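Local coordinates for uncharacterized protein Atu2773 (Agrobacterium tumefaciens, PDB 2QV5), which is of unknown function but belongs to the divergent polysaccharide deacetylase family and may act on an acetylated carbohydrate, at residues 4-9 with 115-120; 81-86 with 242-247; 127-132 with 154-159. All coordinates share one frame; numbering follows the deposited sequence. Where two conformers were deposited one is given.

Interaction 1: residues 4-9 with 115-120; sequences GQLPVV and RLHRSM
His117, whose ring Leu6 covers, is held at its far nitrogen: NE2 is hydrogen-bonded to Asp150 OD1, on helix 141-153. With that anchor in place the imidazole offers a face to the N-terminal loop. Leu6 CD1 stands over the middle of it, 3.7 Å from the ring centroid and 10° off the normal, a CH-pi contact in which the two side chains cross at about a right angle. The other branch goes down to the helix itself. Leu6 CD2 lies 3.4 Å from the backbone O of His117 and 3.8 Å from Met120 CB, so one methyl meets the imidazole and the other the helix backbone and Met120. In Leu6, chi1 (-55°) puts CG beside the backbone N, and chi2 (178°) then sets CD1 over the ring. Pro7 adds a looser touch, its CD 4.3 Å from Met120 CB. The loop is also tied down by Pro7 O, which accepts a hydrogen bond from Arg154 NH1. Across this surface contact between the loop and the last turns of helix 109-120, then, the adhesion is apolar and CH-pi, while the nearby polar bonds, from Asp150 and Arg154, come from outside the two segments and probably help fix their positions.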
ATOM      1  N   GLY A   4      15.061   7.753   9.089  1.00 31.31           N
ATOM      2  CA  GLY A   4      16.127   6.898   9.610  1.00 30.16           C
ATOM      3  C   GLY A   4      15.700   6.219  10.894  1.00 28.70           C
ATOM      4  O   GLY A   4      16.358   5.292  11.379  1.00 28.72           O
ATOM      5  N   GLN A   5      14.603   6.681  11.449  1.00 21.04           N
ATOM      6  CA  GLN A   5      14.051   6.132  12.660  1.00 23.90           C
ATOM      7  C   GLN A   5      12.835   5.292  12.340  1.00 23.35           C
ATOM      8  O   GLN A   5      12.271   5.442  11.305  1.00 27.40           O
ATOM      9  CB  GLN A   5      13.640   7.280  13.577  1.00 26.70           C
ATOM     10  CG  GLN A   5      14.797   8.123  13.982  1.00 29.37           C
ATOM     11  CD  GLN A   5      15.853   7.323  14.701  1.00 34.93           C
ATOM     12  OE1 GLN A   5      15.568   6.620  15.648  1.00 35.02           O
ATOM     13  NE2 GLN A   5      17.066   7.443  14.259  1.00 31.74           N
ATOM     14  N   LEU A   6      12.406   4.466  13.248  1.00 11.97           N
ATOM     15  CA  LEU A   6      11.208   3.663  13.057  1.00 19.62           C
ATOM     16  C   LEU A   6       9.986   4.487  13.468  1.00 23.29           C
ATOM     17  O   LEU A   6      10.082   5.312  14.383  1.00 20.51           O
ATOM     18  CB  LEU A   6      11.291   2.384  13.887  1.00 16.67           C
ATOM     19  CG  LEU A   6      12.507   1.473  13.693  1.00 18.50           C
ATOM     20  CD1 LEU A   6      12.391   0.301  14.657  1.00 13.30           C
ATOM     21  CD2 LEU A   6      12.597   0.983  12.267  1.00 19.36           C
ATOM     22  N   PRO A   7       8.841   4.283  12.780  1.00 18.34           N
ATOM     23  CA  PRO A   7       7.629   4.947  13.249  1.00 14.99           C
ATOM     24  C   PRO A   7       7.186   4.410  14.615  1.00 14.86           C
ATOM     25  O   PRO A   7       7.325   3.221  14.906  1.00 13.05           O
ATOM     26  CB  PRO A   7       6.581   4.655  12.159  1.00 13.82           C
ATOM     27  CG  PRO A   7       7.205   3.727  11.191  1.00 18.30           C
ATOM     28  CD  PRO A   7       8.631   3.462  11.576  1.00 14.74           C
ATOM     29  N   VAL A   8       6.708   5.320  15.452  1.00 18.48           N
ATOM     30  CA  VAL A   8       6.162   4.999  16.756  1.00 23.48           C
ATOM     31  C   VAL A   8       4.926   5.855  16.987  1.00 23.34           C
ATOM     32  O   VAL A   8       4.766   6.914  16.375  1.00 19.24           O
ATOM     33  CB  VAL A   8       7.180   5.240  17.929  1.00 25.54           C
ATOM     34  CG1 VAL A   8       8.109   4.054  18.106  1.00 29.06           C
ATOM     35  CG2 VAL A   8       7.963   6.531  17.747  1.00 24.64           C
ATOM     36  N   VAL A   9       4.052   5.377  17.861  1.00 23.52           N
ATOM     37  CA  VAL A   9       2.947   6.171  18.371  1.00 21.86           C
ATOM     38  C   VAL A   9       3.571   7.212  19.296  1.00 20.83           C
ATOM     39  O   VAL A   9       4.429   6.870  20.119  1.00 17.17           O
ATOM     40  CB  VAL A   9       1.959   5.280  19.138  1.00 20.95           C
ATOM     41  CG1 VAL A   9       0.813   6.087  19.706  1.00 16.17           C
ATOM     42  CG2 VAL A   9       1.431   4.186  18.234  1.00 23.69           C
ATOM     43  N   ARG A 115      14.575  -7.567   9.705  1.00 16.73           N
ATOM     44  CA  ARG A 115      14.441  -7.304   8.274  1.00 14.12           C
ATOM     45  C   ARG A 115      13.409  -6.220   8.017  1.00 16.18           C
ATOM     46  O   ARG A 115      13.632  -5.342   7.191  1.00 15.23           O
ATOM     47  CB  ARG A 115      14.004  -8.571   7.544  1.00 20.53           C
ATOM     48  CG  ARG A 115      15.142  -9.515   7.233  1.00 28.95           C
ATOM     49  CD  ARG A 115      14.612 -10.857   6.811  1.00 31.02           C
ATOM     50  NE  ARG A 115      15.703 -11.796   6.570  1.00 30.70           N
ATOM     51  CZ  ARG A 115      15.586 -13.113   6.680  1.00 34.44           C
ATOM     52  NH1 ARG A 115      16.633 -13.892   6.449  1.00 35.77           N
ATOM     53  NH2 ARG A 115      14.426 -13.650   7.037  1.00 36.37           N
ATOM     54  N   LEU A 116      12.276  -6.337   8.711  1.00 19.50           N
ATOM     55  CA  LEU A 116      11.185  -5.363   8.683  1.00 17.95           C
ATOM     56  C   LEU A 116      11.661  -3.975   9.080  1.00 14.19           C
ATOM     57  O   LEU A 116      11.388  -2.995   8.390  1.00 18.34           O
ATOM     58  CB  LEU A 116      10.085  -5.809   9.649  1.00 16.50           C
ATOM     59  CG  LEU A 116       8.882  -4.886   9.840  1.00 14.60           C
ATOM     60  CD1 LEU A 116       8.154  -4.727   8.501  1.00 21.11           C
ATOM     61  CD2 LEU A 116       7.920  -5.398  10.906  1.00 15.32           C
ATOM     62  N   HIS A 117      12.384  -3.907  10.194  1.00 17.79           N
ATOM     63  CA  HIS A 117      12.921  -2.650  10.719  1.00 15.24           C
ATOM     64  C   HIS A 117      13.904  -1.979   9.773  1.00 17.09           C
ATOM     65  O   HIS A 117      13.949  -0.750   9.693  1.00 14.96           O
ATOM     66  CB  HIS A 117      13.573  -2.891  12.080  1.00 19.65           C
ATOM     67  CG  HIS A 117      12.596  -3.123  13.188  1.00 17.04           C
ATOM     68  ND1 HIS A 117      12.988  -3.302  14.497  1.00 28.45           N
ATOM     69  CD2 HIS A 117      11.241  -3.189  13.189  1.00 20.39           C
ATOM     70  CE1 HIS A 117      11.921  -3.479  15.255  1.00 27.16           C
ATOM     71  NE2 HIS A 117      10.848  -3.420  14.485  1.00 25.61           N
ATOM     72  N   ARG A 118      14.692  -2.775   9.056  1.00 15.52           N
ATOM     73  CA  ARG A 118      15.583  -2.227   8.050  1.00 19.80           C
ATOM     74  C   ARG A 118      14.811  -1.530   6.926  1.00 19.83           C
ATOM     75  O   ARG A 118      15.183  -0.439   6.516  1.00 16.96           O
ATOM     76  CB  ARG A 118      16.507  -3.309   7.490  1.00 20.42           C
ATOM     77  CG  ARG A 118      17.623  -3.688   8.451  1.00 21.60           C
ATOM     78  CD  ARG A 118      18.774  -4.367   7.729  1.00 24.38           C
ATOM     79  NE  ARG A 118      18.483  -5.737   7.290  1.00 30.75           N
ATOM     80  CZ  ARG A 118      18.460  -6.815   8.078  1.00 30.79           C
ATOM     81  NH1 ARG A 118      18.687  -6.722   9.385  1.00 31.96           N
ATOM     82  NH2 ARG A 118      18.202  -8.002   7.549  1.00 31.55           N
ATOM     83  N   SER A 119      13.733  -2.150   6.450  1.00 19.65           N
ATOM     84  CA  SER A 119      12.876  -1.526   5.428  1.00 17.27           C
ATOM     85  C   SER A 119      12.172  -0.268   5.943  1.00 14.51           C
ATOM     86  O   SER A 119      12.144   0.753   5.246  1.00 15.74           O
ATOM     87  CB  SER A 119      11.839  -2.517   4.922  1.00 17.65           C
ATOM     88  OG  SER A 119      12.437  -3.512   4.109  1.00 22.64           O
ATOM     89  N   MET A 120      11.632  -0.355   7.164  1.00 12.03           N
ATOM     90  CA  MET A 120      10.885   0.720   7.835  1.00 17.92           C
ATOM     91  C   MET A 120      11.669   2.024   7.940  1.00 19.37           C
ATOM     92  O   MET A 120      11.104   3.111   7.899  1.00 21.34           O
ATOM     93  CB  MET A 120      10.447   0.272   9.242  1.00 15.16           C
ATOM     94  CG  MET A 120       9.178  -0.567   9.320  1.00 19.16           C
ATOM     95  SD  MET A 120       8.651  -0.889  11.036  1.00 11.36           S
ATOM     96  CE  MET A 120       7.056  -1.635  10.724  1.00 19.89           C
TER

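Interaction 2: residues 81-86 with 242-247; sequences EILLQI and VGVSAL
Glu81 comes first and reaches toward 242-247 with an extended side chain, CG anti to the backbone N (chi1 -158°). Its OE2 takes the amide of Ser245 on the syn lone pair, at 2.9 Å from Ser245 N with an N-H...O angle of 158°. A second bond to the same oxygen comes from Thr127 OG1, and OE1 accepts a hydrogen bond from the backbone N of Arg22, so both carboxylate oxygens are engaged in a buried setting. OE1 also rests 3.4 Å from Gly243 CA, and the carboxylate occupies the space that a CB on this glycine would need. Ser245 CB presses against the carboxylate, 3.3 Å from Glu81 OE2, whereas the Ser245 hydroxyl turns to Met17 O. The amide of Val244 is bound by Thr58 OG1. The Ser245 amide, at the start of the short helix 244-247, would be expected to help steady the negative charge. Two residues on, Leu83 makes the apolar part of the contact, with CD1 4.3 Å from Val244 CG2. Leu83 and Val244 both lie against Leu157, and Val244 also touches Ala33 and Val35. The strands curl into a parallel barrel, consistent with the distorted barrel of polysaccharide deacetylases; strand 82-88 runs between 58-62 and 128-131, and the C-terminal turn 242-247 packs at the end of the barrel where strand 82-88 begins.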
ATOM      1  N   GLU A  81      -0.680  10.699   0.120  1.00 14.13           N
ATOM      2  CA  GLU A  81      -0.457   9.714   1.185  1.00 11.01           C
ATOM      3  C   GLU A  81       0.479   8.632   0.653  1.00  9.05           C
ATOM      4  O   GLU A  81       0.410   8.249  -0.514  1.00  9.46           O
ATOM      5  CB  GLU A  81      -1.766   9.070   1.632  1.00 11.15           C
ATOM      6  CG  GLU A  81      -1.700   8.470   3.026  1.00 17.42           C
ATOM      7  CD  GLU A  81      -3.033   7.931   3.495  1.00 23.77           C
ATOM      8  OE1 GLU A  81      -3.964   8.752   3.689  1.00 21.27           O
ATOM      9  OE2 GLU A  81      -3.133   6.690   3.685  1.00 19.38           O
ATOM     10  N   ILE A  82       1.367   8.140   1.510  1.00  9.09           N
ATOM     11  CA  ILE A  82       2.406   7.179   1.122  0.50 12.96           C
ATOM     12  C   ILE A  82       2.278   5.882   1.931  1.00 10.21           C
ATOM     13  O   ILE A  82       2.002   5.952   3.126  1.00 11.13           O
ATOM     14  CB  ILE A  82       3.822   7.826   1.322  0.50 14.29           C
ATOM     15  CG1 ILE A  82       4.278   8.572   0.066  0.50 17.76           C
ATOM     16  CG2 ILE A  82       4.906   6.797   1.630  0.50 17.36           C
ATOM     17  CD1 ILE A  82       3.630   9.884  -0.185  0.50 21.43           C
ATOM     18  N   LEU A  83       2.505   4.730   1.293  1.00  8.95           N
ATOM     19  CA  LEU A  83       2.639   3.430   1.982  1.00  7.25           C
ATOM     20  C   LEU A  83       4.019   2.837   1.708  1.00 16.22           C
ATOM     21  O   LEU A  83       4.592   3.060   0.635  1.00 15.43           O
ATOM     22  CB  LEU A  83       1.568   2.448   1.513  1.00  9.01           C
ATOM     23  CG  LEU A  83       0.106   2.777   1.830  1.00 16.11           C
ATOM     24  CD1 LEU A  83      -0.819   1.740   1.272  1.00 12.12           C
ATOM     25  CD2 LEU A  83      -0.120   2.901   3.326  1.00  8.71           C
ATOM     26  N   LEU A  84       4.551   2.087   2.674  1.00 12.39           N
ATOM     27  CA  LEU A  84       5.795   1.346   2.478  1.00 14.32           C
ATOM     28  C   LEU A  84       5.514  -0.098   2.048  1.00  9.34           C
ATOM     29  O   LEU A  84       4.820  -0.813   2.747  1.00 14.20           O
ATOM     30  CB  LEU A  84       6.596   1.323   3.781  1.00 13.09           C
ATOM     31  CG  LEU A  84       7.961   0.627   3.755  1.00 16.68           C
ATOM     32  CD1 LEU A  84       8.896   1.231   2.689  1.00 10.38           C
ATOM     33  CD2 LEU A  84       8.558   0.720   5.129  1.00 21.15           C
ATOM     34  N   GLN A  85       6.063  -0.524   0.914  1.00 11.08           N
ATOM     35  CA  GLN A  85       5.904  -1.924   0.481  1.00 15.71           C
ATOM     36  C   GLN A  85       6.995  -2.820   1.054  1.00 15.41           C
ATOM     37  O   GLN A  85       8.181  -2.604   0.799  1.00 19.57           O
ATOM     38  CB  GLN A  85       5.916  -2.054  -1.034  1.00 15.07           C
ATOM     39  CG  GLN A  85       4.678  -1.578  -1.715  1.00 21.36           C
ATOM     40  CD  GLN A  85       4.832  -1.510  -3.225  1.00 29.83           C
ATOM     41  OE1 GLN A  85       5.581  -0.688  -3.746  1.00 32.07           O
ATOM     42  NE2 GLN A  85       4.110  -2.371  -3.933  1.00 34.54           N
ATOM     43  N   ILE A  86       6.582  -3.843   1.791  1.00 13.83           N
ATOM     44  CA  ILE A  86       7.499  -4.760   2.450  1.00 16.50           C
ATOM     45  C   ILE A  86       7.608  -6.069   1.670  1.00 19.55           C
ATOM     46  O   ILE A  86       6.601  -6.744   1.464  1.00 20.32           O
ATOM     47  CB  ILE A  86       7.026  -5.048   3.895  1.00 20.48           C
ATOM     48  CG1 ILE A  86       6.920  -3.744   4.688  1.00 17.47           C
ATOM     49  CG2 ILE A  86       7.966  -6.029   4.599  1.00 20.15           C
ATOM     50  CD1 ILE A  86       8.249  -3.049   4.863  1.00 16.30           C
ATOM     51  N   VAL A 242      -9.861   9.177  -1.900  1.00 12.69           N
ATOM     52  CA  VAL A 242      -9.287   9.494  -0.600  1.00  9.91           C
ATOM     53  C   VAL A 242      -8.047   8.640  -0.357  1.00 16.02           C
ATOM     54  O   VAL A 242      -7.882   7.601  -0.995  1.00 11.61           O
ATOM     55  CB  VAL A 242     -10.316   9.285   0.552  1.00 13.33           C
ATOM     56  CG1 VAL A 242     -11.574  10.126   0.315  1.00  9.50           C
ATOM     57  CG2 VAL A 242     -10.703   7.809   0.705  1.00  9.40           C
ATOM     58  N   GLY A 243      -7.178   9.076   0.551  1.00 12.39           N
ATOM     59  CA  GLY A 243      -6.044   8.243   0.992  1.00 15.75           C
ATOM     60  C   GLY A 243      -6.521   6.936   1.610  1.00 19.49           C
ATOM     61  O   GLY A 243      -7.634   6.868   2.145  1.00 18.42           O
ATOM     62  N   VAL A 244      -5.691   5.895   1.516  1.00 15.24           N
ATOM     63  CA  VAL A 244      -5.992   4.573   2.095  1.00 16.54           C
ATOM     64  C   VAL A 244      -6.384   4.633   3.577  1.00 11.56           C
ATOM     65  O   VAL A 244      -7.315   3.936   3.993  1.00 18.78           O
ATOM     66  CB  VAL A 244      -4.825   3.570   1.870  1.00 15.45           C
ATOM     67  CG1 VAL A 244      -4.898   2.384   2.818  1.00 21.43           C
ATOM     68  CG2 VAL A 244      -4.877   3.064   0.453  1.00 20.57           C
ATOM     69  N   SER A 245      -5.687   5.470   4.352  1.00 14.67           N
ATOM     70  CA  SER A 245      -5.972   5.633   5.784  0.50 15.56           C
ATOM     71  C   SER A 245      -7.417   6.023   6.074  1.00 16.31           C
ATOM     72  O   SER A 245      -7.969   5.644   7.108  1.00 18.84           O
ATOM     73  CB  SER A 245      -5.036   6.663   6.414  0.50 18.30           C
ATOM     74  OG  SER A 245      -5.342   6.817   7.786  0.50 17.71           O
ATOM     75  N   ALA A 246      -8.027   6.791   5.172  1.00 13.45           N
ATOM     76  CA  ALA A 246      -9.437   7.210   5.358  1.00 12.82           C
ATOM     77  C   ALA A 246     -10.395   6.011   5.334  1.00 19.42           C
ATOM     78  O   ALA A 246     -11.478   6.059   5.931  1.00 17.57           O
ATOM     79  CB  ALA A 246      -9.839   8.231   4.330  1.00 14.25           C
ATOM     80  N   LEU A 247      -9.961   4.929   4.689  1.00 11.62           N
ATOM     81  CA  LEU A 247     -10.811   3.757   4.477  1.00 15.73           C
ATOM     82  C   LEU A 247     -10.531   2.592   5.407  1.00 21.73           C
ATOM     83  O   LEU A 247     -11.434   1.823   5.720  1.00 27.16           O
ATOM     84  CB  LEU A 247     -10.676   3.263   3.043  1.00 12.13           C
ATOM     85  CG  LEU A 247     -11.131   4.172   1.918  1.00 16.53           C
ATOM     86  CD1 LEU A 247     -11.176   3.360   0.637  1.00 13.14           C
ATOM     87  CD2 LEU A 247     -12.480   4.769   2.237  1.00 13.14           C
TER

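Interaction 3: residues 127-132 with 154-159; sequences TGVMNY and RGLLFL
Val129 joins Leu157 and Leu159 through both of its backbone polar atoms. Val129 N bonds to Leu157 O at 2.9 Å, and Leu159 N returns a bond of 2.8 Å to Val129 O, almost straight at 176°. One step earlier Leu157 N meets Thr127 O at 3.2 Å, in the carbonyl plane and on a lone pair. Met130 and Leu159 lie side by side on the face that also carries Leu157. Met130 CG sits between the backbone N and the carbonyl carbon (chi1 57°), and a bend at chi3 (-35°) brings CE to 3.8 Å from Leu159 CD2. On the other face Val129 CG2 sits 3.7 Å from Phe158 CD1, at an oblique slant to the ring. Gly128, bare of side chain, lets Leu157 CG settle 3.8 Å from its CA. These are the two parallel strands of a beta-alpha-beta crossover whose connecting helix is 141-153, and that helix supplies the next shell: Ile151 covers Val129, Leu156 and Phe158, with Met148 also on Phe158. On the Leu159 side, Leu83 of strand 82-88 packs in. Asn131 is held by its own amide group, ND2 giving to Leu133 O and OD1 accepting from Asp161 N.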
ATOM      1  N   THR A 127       1.733   6.057   6.192  1.00 10.61           N
ATOM      2  CA  THR A 127       0.609   5.769   7.085  1.00 11.09           C
ATOM      3  C   THR A 127       0.536   4.304   7.382  1.00  9.60           C
ATOM      4  O   THR A 127      -0.113   3.891   8.333  1.00 10.70           O
ATOM      5  CB  THR A 127      -0.763   6.171   6.485  1.00 10.89           C
ATOM      6  OG1 THR A 127      -0.878   5.665   5.143  1.00 13.05           O
ATOM      7  CG2 THR A 127      -0.932   7.671   6.497  1.00  9.24           C
ATOM      8  N   GLY A 128       1.161   3.497   6.536  1.00  9.38           N
ATOM      9  CA  GLY A 128       1.069   2.080   6.747  1.00 10.38           C
ATOM     10  C   GLY A 128       1.954   1.304   5.823  1.00 13.62           C
ATOM     11  O   GLY A 128       2.718   1.884   5.042  1.00 10.80           O
ATOM     12  N   VAL A 129       1.822  -0.015   5.899  1.00 11.16           N
ATOM     13  CA  VAL A 129       2.624  -0.911   5.088  1.00  9.82           C
ATOM     14  C   VAL A 129       1.718  -1.749   4.197  1.00 16.02           C
ATOM     15  O   VAL A 129       0.538  -1.974   4.511  1.00 16.85           O
ATOM     16  CB  VAL A 129       3.552  -1.842   5.939  1.00 16.12           C
ATOM     17  CG1 VAL A 129       4.448  -1.046   6.883  1.00 13.62           C
ATOM     18  CG2 VAL A 129       2.735  -2.853   6.718  1.00 18.09           C
ATOM     19  N   MET A 130       2.266  -2.203   3.079  1.00  9.30           N
ATOM     20  CA  MET A 130       1.558  -3.165   2.247  1.00 15.67           C
ATOM     21  C   MET A 130       2.522  -4.274   1.848  1.00 14.66           C
ATOM     22  O   MET A 130       3.728  -4.075   1.856  1.00 11.68           O
ATOM     23  CB  MET A 130       0.882  -2.494   1.027  1.00 17.84           C
ATOM     24  CG  MET A 130       1.796  -1.700   0.101  1.00 24.99           C
ATOM     25  SD  MET A 130       1.032  -0.944  -1.389  1.00 32.13           S
ATOM     26  CE  MET A 130      -0.191  -2.155  -1.838  1.00  4.95           C
ATOM     27  N   ASN A 131       1.989  -5.451   1.542  1.00 14.68           N
ATOM     28  CA  ASN A 131       2.832  -6.570   1.129  1.00 20.06           C
ATOM     29  C   ASN A 131       3.301  -6.365  -0.296  1.00 20.95           C
ATOM     30  O   ASN A 131       2.564  -5.837  -1.127  1.00 19.42           O
ATOM     31  CB  ASN A 131       2.075  -7.900   1.232  1.00 13.22           C
ATOM     32  CG  ASN A 131       0.834  -7.933   0.375  1.00 20.85           C
ATOM     33  OD1 ASN A 131      -0.102  -7.163   0.589  1.00 21.25           O
ATOM     34  ND2 ASN A 131       0.822  -8.821  -0.614  1.00 18.00           N
ATOM     35  N   TYR A 132       4.551  -6.730  -0.554  1.00 20.93           N
ATOM     36  CA  TYR A 132       4.984  -7.001  -1.906  1.00 24.12           C
ATOM     37  C   TYR A 132       5.132  -8.511  -1.971  1.00 19.57           C
ATOM     38  O   TYR A 132       5.932  -9.095  -1.215  1.00 20.13           O
ATOM     39  CB  TYR A 132       6.295  -6.300  -2.260  1.00 27.92           C
ATOM     40  CG  TYR A 132       6.777  -6.681  -3.649  1.00 34.25           C
ATOM     41  CD1 TYR A 132       5.960  -6.483  -4.769  1.00 35.66           C
ATOM     42  CD2 TYR A 132       8.028  -7.268  -3.841  1.00 34.47           C
ATOM     43  CE1 TYR A 132       6.383  -6.853  -6.046  1.00 40.12           C
ATOM     44  CE2 TYR A 132       8.466  -7.634  -5.120  1.00 40.58           C
ATOM     45  CZ  TYR A 132       7.637  -7.425  -6.216  1.00 39.91           C
ATOM     46  OH  TYR A 132       8.060  -7.790  -7.477  1.00 39.32           O
ATOM     47  N   ARG A 154       2.942   0.172  16.322  1.00 15.05           N
ATOM     48  CA  ARG A 154       3.570   1.420  15.881  1.00 14.21           C
ATOM     49  C   ARG A 154       2.581   2.377  15.256  1.00 11.53           C
ATOM     50  O   ARG A 154       2.977   3.409  14.715  1.00 11.52           O
ATOM     51  CB  ARG A 154       4.667   1.130  14.867  1.00 12.55           C
ATOM     52  CG  ARG A 154       5.768   0.333  15.476  1.00 13.56           C
ATOM     53  CD  ARG A 154       6.834  -0.022  14.465  1.00 25.76           C
ATOM     54  NE  ARG A 154       7.805  -0.863  15.139  1.00 27.50           N
ATOM     55  CZ  ARG A 154       8.773  -0.416  15.928  1.00 26.66           C
ATOM     56  NH1 ARG A 154       8.950   0.889  16.144  1.00 15.54           N
ATOM     57  NH2 ARG A 154       9.578  -1.286  16.503  1.00 22.88           N
ATOM     58  N   GLY A 155       1.302   2.034  15.322  1.00 12.80           N
ATOM     59  CA  GLY A 155       0.259   2.932  14.850  1.00 11.90           C
ATOM     60  C   GLY A 155       0.145   2.990  13.338  1.00 12.97           C
ATOM     61  O   GLY A 155      -0.323   3.988  12.785  1.00 15.01           O
ATOM     62  N   LEU A 156       0.572   1.923  12.672  1.00  9.75           N
ATOM     63  CA  LEU A 156       0.516   1.829  11.223  1.00  9.45           C
ATOM     64  C   LEU A 156      -0.622   0.904  10.796  1.00 12.45           C
ATOM     65  O   LEU A 156      -0.968  -0.050  11.513  1.00 17.33           O
ATOM     66  CB  LEU A 156       1.836   1.263  10.670  1.00  8.55           C
ATOM     67  CG  LEU A 156       3.142   2.025  10.908  1.00 10.61           C
ATOM     68  CD1 LEU A 156       4.354   1.092  10.788  1.00 13.44           C
ATOM     69  CD2 LEU A 156       3.248   3.183   9.925  1.00  9.71           C
ATOM     70  N   LEU A 157      -1.185   1.178   9.620  1.00 12.12           N
ATOM     71  CA  LEU A 157      -2.187   0.298   9.026  1.00 11.01           C
ATOM     72  C   LEU A 157      -1.489  -0.748   8.180  1.00  9.87           C
ATOM     73  O   LEU A 157      -0.363  -0.531   7.755  1.00 12.42           O
ATOM     74  CB  LEU A 157      -3.169   1.099   8.163  1.00 10.32           C
ATOM     75  CG  LEU A 157      -2.705   1.785   6.869  1.00 15.08           C
ATOM     76  CD1 LEU A 157      -2.771   0.866   5.652  1.00 10.47           C
ATOM     77  CD2 LEU A 157      -3.623   2.944   6.657  1.00  8.98           C
ATOM     78  N   PHE A 158      -2.164  -1.871   7.937  1.00 12.63           N
ATOM     79  CA  PHE A 158      -1.658  -2.943   7.066  1.00 11.44           C
ATOM     80  C   PHE A 158      -2.625  -3.109   5.888  1.00 11.09           C
ATOM     81  O   PHE A 158      -3.798  -3.449   6.069  1.00 12.65           O
ATOM     82  CB  PHE A 158      -1.542  -4.253   7.878  1.00 19.32           C
ATOM     83  CG  PHE A 158      -0.897  -5.401   7.131  1.00 20.42           C
ATOM     84  CD1 PHE A 158       0.446  -5.706   7.333  1.00 29.60           C
ATOM     85  CD2 PHE A 158      -1.638  -6.200   6.263  1.00 26.44           C
ATOM     86  CE1 PHE A 158       1.052  -6.768   6.657  1.00 38.73           C
ATOM     87  CE2 PHE A 158      -1.043  -7.258   5.577  1.00 20.34           C
ATOM     88  CZ  PHE A 158       0.300  -7.547   5.777  1.00 27.39           C
ATOM     89  N   LEU A 159      -2.141  -2.870   4.680  1.00 11.67           N
ATOM     90  CA  LEU A 159      -2.943  -3.090   3.487  1.00 11.95           C
ATOM     91  C   LEU A 159      -2.476  -4.386   2.817  1.00 16.05           C
ATOM     92  O   LEU A 159      -1.320  -4.528   2.426  1.00 19.55           O
ATOM     93  CB  LEU A 159      -2.846  -1.884   2.534  1.00  9.82           C
ATOM     94  CG  LEU A 159      -3.622  -2.006   1.216  1.00  7.88           C
ATOM     95  CD1 LEU A 159      -5.135  -1.951   1.436  1.00  9.23           C
ATOM     96  CD2 LEU A 159      -3.192  -0.952   0.236  1.00 14.30           C
TER

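How the interactions relate
Starting at the N terminus, residues 4-9 run in a loop and dock on helix 109-120, where interaction 1 closes the first long loop. Within that loop lies segment 81-86, mostly strand, and interaction 2 closes a longer loop when 242-247, almost at the C terminus, reaches it; interactions 1 and 2 therefore cross. Interaction 3 opens after interaction 1 has closed and lies entirely inside the loop of interaction 2. Strand 82-88 is the common thread: Ile86 CD1 packs on Ser119 of the helix, and Ile86 N bonds to Met130 O of the neighbouring strand. The N-terminal loop, the C-terminal turn and adjacent barrel strands are thus tied together.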